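Alpha-fucosidase GH29 (Fusarium graminearum, PDB 4PSR) hydrolyses alpha-L-fucosidic bonds as a retaining GH29 glycosidase, probably releasing L-fucose from the glycans of glycoproteins. Local coordinates at residues A27-W33 with A117-V123; I306-S312 with L341-P345. One frame throughout, in Å; residues are numbered along the deposited sequence.

In the fold
Both contacts belong to the parallel eight-stranded TIM barrel that carries the active site of this fucosidase. Contact 1 pairs the first barrel strand, 29-33, with the second, 119-125; contact 2 joins the C-terminal end of the eighth, 337-343, to the loop after strand 300-305. Their centres lie about 13 Å apart, and the backbone joins them where the barrel closes: Gly30 O to Leu341 N is 2.8 Å and Tyr32 O to Ile343 N is 2.9 Å, both probable hydrogen bonds. Each brings one aromatic residue to the bound beta-L-fucopyranose, Tyr32 from contact 1 and Trp311 from contact 2. His34, just past segment 27-33, hydrogen-bonds both the sugar and Asn342.

Contact 1 (A27-W33 with A117-V123); sequences AKFGVYW and ARFAGPV
Trp33 (chi1 41°, p) lays one indole face over Gly121 and Pro122: CZ2 is 3.4 Å from Gly121 C, and Pro122 CA makes a CH-pi contact 3.8 Å from the five-membered ring centroid. Phi is positive at Lys28 (71°) as the chain leaves the helix. Strands 29-33 and 119-123 then run parallel, 8° apart, axes approaching to 4.7 Å, Val31 paired with Ala120. The ladder is Arg118 N to Phe29 O at 2.9 Å, Val31 N to Phe119 O at 3.0 Å, Gly121 N to Val31 O and Val123 N to Trp33 O, both 3.1 Å. Gly121 has phi/psi 164/180, where a beta carbon would jam against the preceding carbonyl O. Phe119 (chi1 p) and Tyr32 share one face; Tyr32 reaches the fucose, and Gly30 CA lies 3.6 Å from the Phe119 ring centroid. Val31, Ala120 and Trp33 take the other, covered by helix 105-114, last in a long beta-alpha-beta crossover of the closed eight-stranded TIM barrel. Hydrogen bonds thus set the register; apolar and CH-pi contacts fill both faces.

Contact 2 (I306-S312 with L341-P345); sequences ISASSWS and LNISP. With FUL (beta-L-fucopyranose), chain M.
At the C-terminal mouth of the TIM barrel, strand 341-343 meets an irregular loop, 306-312, containing an ST turn (Ser309 N to Ser307 OG 2.9 Å). Leu341 (chi1 t, chi2 p) places CD1 4.0 Å from Ile306 CG1. Asn342, extended, turns its CB toward the loop: its O accepts from Ile306 N at 3.2 Å, its ND2 donates to Trp311 O at 2.9 Å, and its CB lies at the indole edge, 3.5 Å from Trp311 CE3. Its OD1 is hydrogen-bonded to His34, which also hydrogen-bonds the fucose. Ile343 directs its CB away, yet CG2 lies 3.8 Å from Ile306 CD1. Ser344 (chi1 m) leaves the strand, its OG donating to Trp311 O at 2.8 Å. Held at its carbonyl by two donors, Trp311 (chi1 m) presents one indole face to the sugar, CZ2 3.6 Å from fucose C6. A water completes the join, accepting from Ser307 N at 3.0 Å and donating to Asn342 O at 2.8 Å and Ser344 OG at 2.9 Å.

Contact 1 (A27-W33 with A117-V123)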
ATOM      1  N   ALA A  27      -0.449  -1.751  11.524  1.00 10.80           N
ATOM      2  CA  ALA A  27       0.512  -0.695  11.228  1.00 10.85           C
ATOM      3  C   ALA A  27      -0.045   0.488  10.456  1.00  9.86           C
ATOM      4  O   ALA A  27       0.282   1.625  10.791  1.00 10.53           O
ATOM      5  CB  ALA A  27       1.714  -1.266  10.501  1.00 12.47           C
ATOM      6  N   LYS A  28      -0.821   0.192   9.411  1.00  8.87           N
ATOM      7  CA  LYS A  28      -1.553   1.148   8.575  1.00  9.18           C
ATOM      8  C   LYS A  28      -0.751   2.032   7.639  1.00 10.02           C
ATOM      9  O   LYS A  28      -1.140   2.188   6.476  1.00 11.03           O
ATOM     10  CB  LYS A  28      -2.474   2.042   9.380  1.00  9.17           C
ATOM     11  CG  LYS A  28      -3.471   1.273  10.298  1.00  8.71           C
ATOM     12  CD  LYS A  28      -4.205   0.139   9.587  1.00  9.53           C
ATOM     13  CE  LYS A  28      -5.279  -0.443  10.459  1.00 10.07           C
ATOM     14  NZ  LYS A  28      -5.918  -1.611   9.816  1.00 10.42           N
ATOM     15  N   PHE A  29       0.330   2.625   8.132  1.00 10.39           N
ATOM     16  CA  PHE A  29       1.047   3.687   7.434  1.00  9.28           C
ATOM     17  C   PHE A  29       2.535   3.403   7.481  1.00 10.36           C
ATOM     18  O   PHE A  29       3.101   3.157   8.551  1.00 11.32           O
ATOM     19  CB  PHE A  29       0.749   5.048   8.103  1.00  9.27           C
ATOM     20  CG  PHE A  29       1.490   6.192   7.479  1.00  9.73           C
ATOM     21  CD1 PHE A  29       1.351   6.519   6.125  1.00 10.95           C
ATOM     22  CD2 PHE A  29       2.340   6.967   8.261  1.00 11.00           C
ATOM     23  CE1 PHE A  29       2.081   7.596   5.560  1.00 11.13           C
ATOM     24  CE2 PHE A  29       3.061   8.034   7.702  1.00 10.72           C
ATOM     25  CZ  PHE A  29       2.917   8.349   6.356  1.00 11.71           C
ATOM     26  N   GLY A  30       3.159   3.374   6.299  1.00  9.98           N
ATOM     27  CA  GLY A  30       4.597   3.268   6.159  1.00  9.95           C
ATOM     28  C   GLY A  30       5.153   4.271   5.167  1.00  9.35           C
ATOM     29  O   GLY A  30       4.396   4.934   4.442  1.00  9.87           O
ATOM     30  N   VAL A  31       6.472   4.413   5.147  1.00  8.78           N
ATOM     31  CA  VAL A  31       7.149   5.323   4.241  1.00  8.93           C
ATOM     32  C   VAL A  31       8.353   4.650   3.589  1.00  9.59           C
ATOM     33  O   VAL A  31       9.161   4.002   4.236  1.00  9.85           O
ATOM     34  CB  VAL A  31       7.611   6.619   4.981  1.00  9.14           C
ATOM     35  CG1 VAL A  31       8.476   7.487   4.078  1.00 10.70           C
ATOM     36  CG2 VAL A  31       6.407   7.401   5.481  1.00 11.35           C
ATOM     37  N   TYR A  32       8.503   4.852   2.286  1.00  8.96           N
ATOM     38  CA  TYR A  32       9.696   4.433   1.570  1.00  9.39           C
ATOM     39  C   TYR A  32      10.153   5.525   0.618  1.00  9.35           C
ATOM     40  O   TYR A  32       9.523   6.570   0.528  1.00  8.55           O
ATOM     41  CB  TYR A  32       9.559   3.058   0.878  1.00  9.72           C
ATOM     42  CG  TYR A  32       8.731   2.892  -0.401  1.00 11.22           C
ATOM     43  CD1 TYR A  32       9.109   1.934  -1.329  1.00 10.26           C
ATOM     44  CD2 TYR A  32       7.572   3.600  -0.633  1.00 10.45           C
ATOM     45  CE1 TYR A  32       8.383   1.710  -2.459  1.00 12.13           C
ATOM     46  CE2 TYR A  32       6.822   3.385  -1.783  1.00 10.83           C
ATOM     47  CZ  TYR A  32       7.223   2.433  -2.678  1.00 10.64           C
ATOM     48  OH  TYR A  32       6.429   2.216  -3.810  1.00 11.89           O
ATOM     49  N   TRP A  33      11.288   5.305  -0.034  1.00  9.62           N
ATOM     50  CA  TRP A  33      11.877   6.347  -0.853  1.00  8.91           C
ATOM     51  C   TRP A  33      12.552   5.789  -2.098  1.00  9.92           C
ATOM     52  O   TRP A  33      13.406   4.917  -2.021  1.00 10.19           O
ATOM     53  CB  TRP A  33      12.866   7.225  -0.039  1.00  9.48           C
ATOM     54  CG  TRP A  33      13.751   6.492   0.904  1.00  9.03           C
ATOM     55  CD1 TRP A  33      15.022   6.055   0.689  1.00  9.30           C
ATOM     56  CD2 TRP A  33      13.451   6.184   2.262  1.00  9.04           C
ATOM     57  NE1 TRP A  33      15.530   5.454   1.828  1.00 11.36           N
ATOM     58  CE2 TRP A  33      14.568   5.510   2.799  1.00 10.90           C
ATOM     59  CE3 TRP A  33      12.322   6.355   3.057  1.00  9.77           C
ATOM     60  CZ2 TRP A  33      14.587   5.041   4.102  1.00 10.56           C
ATOM     61  CZ3 TRP A  33      12.350   5.880   4.361  1.00 10.42           C
ATOM     62  CH2 TRP A  33      13.467   5.227   4.860  1.00 10.91           C
ATOM     63  N   ALA A 117       4.970   6.834  10.747  1.00 10.03           N
ATOM     64  CA  ALA A 117       5.220   5.595  10.005  1.00  8.83           C
ATOM     65  C   ALA A 117       5.543   4.470  11.003  1.00 11.76           C
ATOM     66  O   ALA A 117       6.342   4.676  11.917  1.00 12.39           O
ATOM     67  CB  ALA A 117       6.390   5.810   9.104  1.00 10.31           C
ATOM     68  N   ARG A 118       4.945   3.297  10.800  1.00  9.98           N
ATOM     69  CA  ARG A 118       5.274   2.151  11.625  0.51  9.59           C
ATOM     70  C   ARG A 118       6.146   1.145  10.884  1.00 10.00           C
ATOM     71  O   ARG A 118       6.673   0.218  11.498  1.00 10.57           O
ATOM     72  CB  ARG A 118       4.017   1.480  12.140  0.51  9.13           C
ATOM     73  CG  ARG A 118       3.349   2.220  13.262  0.51 17.16           C
ATOM     74  CD  ARG A 118       2.429   1.264  13.973  0.51 12.94           C
ATOM     75  NE  ARG A 118       1.916   1.804  15.213  0.51 16.52           N
ATOM     76  CZ  ARG A 118       0.977   1.215  15.913  0.51 11.74           C
ATOM     77  NH1 ARG A 118       0.464   0.058  15.488  0.51 16.47           N
ATOM     78  NH2 ARG A 118       0.554   1.773  17.031  0.51 17.97           N
ATOM     79  N   PHE A 119       6.311   1.345   9.577  1.00 10.53           N
ATOM     80  CA  PHE A 119       7.315   0.624   8.781  1.00 10.54           C
ATOM     81  C   PHE A 119       7.950   1.613   7.824  1.00  9.19           C
ATOM     82  O   PHE A 119       7.278   2.550   7.391  1.00 10.35           O
ATOM     83  CB  PHE A 119       6.772  -0.641   8.056  1.00 11.95           C
ATOM     84  CG  PHE A 119       5.555  -0.428   7.145  1.00 11.07           C
ATOM     85  CD1 PHE A 119       5.685  -0.531   5.775  1.00 12.08           C
ATOM     86  CD2 PHE A 119       4.277  -0.261   7.668  1.00 11.10           C
ATOM     87  CE1 PHE A 119       4.587  -0.393   4.948  1.00 13.26           C
ATOM     88  CE2 PHE A 119       3.170  -0.106   6.844  1.00 12.30           C
ATOM     89  CZ  PHE A 119       3.333  -0.188   5.478  1.00 13.25           C
ATOM     90  N   ALA A 120       9.222   1.402   7.505  1.00  8.48           N
ATOM     91  CA  ALA A 120       9.954   2.323   6.679  1.00  9.37           C
ATOM     92  C   ALA A 120      11.155   1.656   6.053  1.00  9.49           C
ATOM     93  O   ALA A 120      11.664   0.660   6.582  1.00 10.09           O
ATOM     94  CB  ALA A 120      10.407   3.548   7.501  1.00 10.49           C
ATOM     95  N   GLY A 121      11.615   2.212   4.939  1.00  9.23           N
ATOM     96  CA  GLY A 121      12.866   1.760   4.374  1.00  9.58           C
ATOM     97  C   GLY A 121      13.057   2.195   2.946  1.00  8.10           C
ATOM     98  O   GLY A 121      12.192   2.845   2.360  1.00  9.91           O
ATOM     99  N   PRO A 122      14.196   1.815   2.360  1.00  9.26           N
ATOM    100  CA  PRO A 122      14.567   2.242   1.009  1.00  9.74           C
ATOM    101  C   PRO A 122      14.022   1.341  -0.097  1.00 10.20           C
ATOM    102  O   PRO A 122      13.763   0.157   0.100  1.00  9.95           O
ATOM    103  CB  PRO A 122      16.082   2.064   0.989  1.00 10.84           C
ATOM    104  CG  PRO A 122      16.305   0.881   1.952  1.00 11.16           C
ATOM    105  CD  PRO A 122      15.294   1.099   3.049  1.00  8.15           C
ATOM    106  N   VAL A 123      13.923   1.918  -1.284  1.00  8.94           N
ATOM    107  CA  VAL A 123      14.084   1.145  -2.502  1.00  9.13           C
ATOM    108  C   VAL A 123      15.533   0.671  -2.498  1.00 10.15           C
ATOM    109  O   VAL A 123      16.467   1.482  -2.520  1.00 10.78           O
ATOM    110  CB  VAL A 123      13.778   1.989  -3.767  1.00 10.29           C
ATOM    111  CG1 VAL A 123      14.209   1.255  -5.025  1.00 10.55           C
ATOM    112  CG2 VAL A 123      12.301   2.319  -3.817  1.00 10.61           C
TER

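Contact 2 (I306-S312 with L341-P345)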
ATOM      1  N   ILE A 306       4.126  11.769  -2.248  1.00 16.94           N
ATOM      2  CA  ILE A 306       3.893  13.189  -2.054  1.00 19.21           C
ATOM      3  C   ILE A 306       3.959  13.889  -3.437  1.00 14.08           C
ATOM      4  O   ILE A 306       3.355  14.893  -3.607  1.00 14.55           O
ATOM      5  CB  ILE A 306       4.866  13.825  -0.976  1.00 14.91           C
ATOM      6  CG1 ILE A 306       4.756  13.071   0.357  1.00 16.99           C
ATOM      7  CG2 ILE A 306       4.560  15.290  -0.769  1.00 18.23           C
ATOM      8  CD1 ILE A 306       5.753  13.555   1.405  1.00 18.64           C
ATOM      9  N   SER A 307       4.938  13.473  -4.194  0.61 11.70           N
ATOM     10  CA  SER A 307       5.178  14.091  -5.459  0.61 10.10           C
ATOM     11  C   SER A 307       3.962  13.965  -6.351  0.61 14.09           C
ATOM     12  O   SER A 307       3.287  12.945  -6.366  0.61 14.34           O
ATOM     13  CB  SER A 307       6.350  13.403  -6.106  0.61 14.06           C
ATOM     14  OG  SER A 307       6.422  13.810  -7.433  0.61 12.72           O
ATOM     15  N   ALA A 308       3.669  15.067  -7.026  0.61 13.53           N
ATOM     16  CA  ALA A 308       2.611  15.158  -8.004  0.61 17.18           C
ATOM     17  C   ALA A 308       3.225  15.002  -9.383  0.61 21.42           C
ATOM     18  O   ALA A 308       2.536  15.121 -10.394  0.61 19.36           O
ATOM     19  CB  ALA A 308       1.931  16.482  -7.884  0.61 11.58           C
ATOM     20  N   SER A 309       4.528  14.726  -9.413  0.61 14.76           N
ATOM     21  CA  SER A 309       5.227  14.502 -10.655  0.61 18.52           C
ATOM     22  C   SER A 309       5.520  12.953 -10.722  0.61 17.27           C
ATOM     23  O   SER A 309       4.585  12.185 -10.806  0.61 19.95           O
ATOM     24  CB  SER A 309       6.423  15.480 -10.714  0.61 20.90           C
ATOM     25  OG  SER A 309       5.977  16.871 -10.592  0.61 15.50           O
ATOM     26  N   SER A 310       6.791  12.550 -10.715  1.00 23.92           N
ATOM     27  CA  SER A 310       7.416  11.216 -10.534  1.00 15.44           C
ATOM     28  C   SER A 310       7.664  10.651  -9.111  1.00 14.29           C
ATOM     29  O   SER A 310       7.380  11.343  -8.144  1.00 16.71           O
ATOM     30  CB  SER A 310       8.711  11.320 -11.349  1.00 26.49           C
ATOM     31  OG  SER A 310       9.895  11.047 -10.664  1.00 16.33           O
ATOM     32  N   TRP A 311       8.141   9.414  -8.986  1.00 12.89           N
ATOM     33  CA  TRP A 311       8.487   8.805  -7.678  1.00 12.66           C
ATOM     34  C   TRP A 311       9.849   9.310  -7.171  1.00 12.20           C
ATOM     35  O   TRP A 311      10.133   9.269  -5.971  1.00 12.26           O
ATOM     36  CB  TRP A 311       8.470   7.256  -7.721  1.00 14.36           C
ATOM     37  CG  TRP A 311       7.139   6.704  -8.107  1.00 14.91           C
ATOM     38  CD1 TRP A 311       6.660   6.575  -9.373  1.00 15.90           C
ATOM     39  CD2 TRP A 311       6.106   6.210  -7.234  1.00 15.98           C
ATOM     40  NE1 TRP A 311       5.407   6.045  -9.352  1.00 16.43           N
ATOM     41  CE2 TRP A 311       5.037   5.810  -8.050  1.00 17.48           C
ATOM     42  CE3 TRP A 311       5.987   6.059  -5.843  1.00 12.09           C
ATOM     43  CZ2 TRP A 311       3.860   5.280  -7.532  1.00 14.54           C
ATOM     44  CZ3 TRP A 311       4.822   5.518  -5.327  1.00 11.83           C
ATOM     45  CH2 TRP A 311       3.768   5.150  -6.167  1.00 14.19           C
ATOM     46  N   SER A 312      10.692   9.790  -8.076  1.00 10.33           N
ATOM     47  CA  SER A 312      12.043  10.244  -7.737  1.00 10.41           C
ATOM     48  C   SER A 312      12.157  11.756  -8.004  1.00 12.07           C
ATOM     49  O   SER A 312      11.465  12.308  -8.839  1.00 13.01           O
ATOM     50  CB  SER A 312      13.025   9.439  -8.574  1.00 14.37           C
ATOM     51  OG  SER A 312      14.365   9.861  -8.416  1.00 14.86           O
ATOM     52  N   LEU A 341       3.677   5.293   1.747  1.00  9.06           N
ATOM     53  CA  LEU A 341       3.934   6.591   1.139  1.00  9.30           C
ATOM     54  C   LEU A 341       5.371   6.774   0.708  1.00  9.48           C
ATOM     55  O   LEU A 341       6.315   6.618   1.492  1.00 11.17           O
ATOM     56  CB  LEU A 341       3.546   7.707   2.118  1.00 10.99           C
ATOM     57  CG  LEU A 341       3.773   9.139   1.652  1.00 10.22           C
ATOM     58  CD1 LEU A 341       2.911   9.503   0.452  1.00 13.47           C
ATOM     59  CD2 LEU A 341       3.544  10.099   2.816  1.00 14.34           C
ATOM     60  N   ASN A 342       5.541   7.149  -0.555  1.00  9.86           N
ATOM     61  CA  ASN A 342       6.864   7.413  -1.116  1.00 10.07           C
ATOM     62  C   ASN A 342       7.285   8.861  -0.977  1.00 10.99           C
ATOM     63  O   ASN A 342       6.471   9.770  -1.254  1.00 10.96           O
ATOM     64  CB  ASN A 342       6.923   7.013  -2.599  1.00 10.57           C
ATOM     65  CG  ASN A 342       8.205   7.411  -3.244  1.00  9.69           C
ATOM     66  OD1 ASN A 342       9.214   6.759  -3.051  1.00 11.08           O
ATOM     67  ND2 ASN A 342       8.181   8.480  -4.015  1.00 11.39           N
ATOM     68  N   ILE A 343       8.536   9.068  -0.550  1.00 10.15           N
ATOM     69  CA  ILE A 343       9.177  10.388  -0.530  1.00 11.83           C
ATOM     70  C   ILE A 343      10.370  10.376  -1.473  1.00  9.68           C
ATOM     71  O   ILE A 343      10.840   9.297  -1.901  1.00 10.28           O
ATOM     72  CB  ILE A 343       9.556  10.825   0.931  1.00  9.69           C
ATOM     73  CG1 ILE A 343      10.645   9.926   1.498  1.00 11.08           C
ATOM     74  CG2 ILE A 343       8.288  10.803   1.789  1.00 11.46           C
ATOM     75  CD1 ILE A 343      11.103  10.319   2.938  1.00 11.60           C
ATOM     76  N   SER A 344      10.859  11.573  -1.793  1.00 10.25           N
ATOM     77  CA  SER A 344      11.754  11.761  -2.942  1.00 11.10           C
ATOM     78  C   SER A 344      12.934  12.679  -2.633  1.00 10.17           C
ATOM     79  O   SER A 344      12.904  13.864  -2.992  1.00 11.22           O
ATOM     80  CB  SER A 344      10.969  12.351  -4.111  1.00 11.99           C
ATOM     81  OG  SER A 344       9.802  11.593  -4.411  1.00 12.75           O
ATOM     82  N   PRO A 345      13.971  12.136  -1.984  1.00 10.80           N
ATOM     83  CA  PRO A 345      15.169  12.954  -1.737  1.00 10.77           C
ATOM     84  C   PRO A 345      15.856  13.357  -3.046  1.00 10.67           C
ATOM     85  O   PRO A 345      15.829  12.616  -4.039  1.00 11.52           O
ATOM     86  CB  PRO A 345      16.069  12.021  -0.913  1.00 11.87           C
ATOM     87  CG  PRO A 345      15.149  10.931  -0.382  1.00 11.79           C
ATOM     88  CD  PRO A 345      14.085  10.777  -1.441  1.00 11.48           C
TER
HETATM   89  C1  FUL M 622       6.065   0.976 -10.799  1.00 13.49           C
HETATM   90  C2  FUL M 622       7.479   1.325 -11.217  1.00 16.14           C
HETATM   91  O2  FUL M 622       7.700   1.118 -12.621  1.00 13.61           O
HETATM   92  C3  FUL M 622       7.671   2.775 -10.857  1.00 13.34           C
HETATM   93  O3  FUL M 622       8.947   3.189 -11.291  1.00 12.57           O
HETATM   94  C4  FUL M 622       7.527   2.891  -9.361  1.00 13.81           C
HETATM   95  O4  FUL M 622       8.575   2.163  -8.727  1.00 13.00           O
HETATM   96  C5  FUL M 622       6.162   2.359  -8.943  1.00 14.89           C
HETATM   97  C6  FUL M 622       5.960   2.364  -7.443  1.00 15.82           C
HETATM   98  O5  FUL M 622       5.935   1.027  -9.398  1.00 13.26           O
HETATM   99  O1  FUL M 622       5.800  -0.347 -11.191  1.00 15.10           O
HETATM  100  O   HOH W   1       7.074  11.548  -3.358  1.00 17.42           O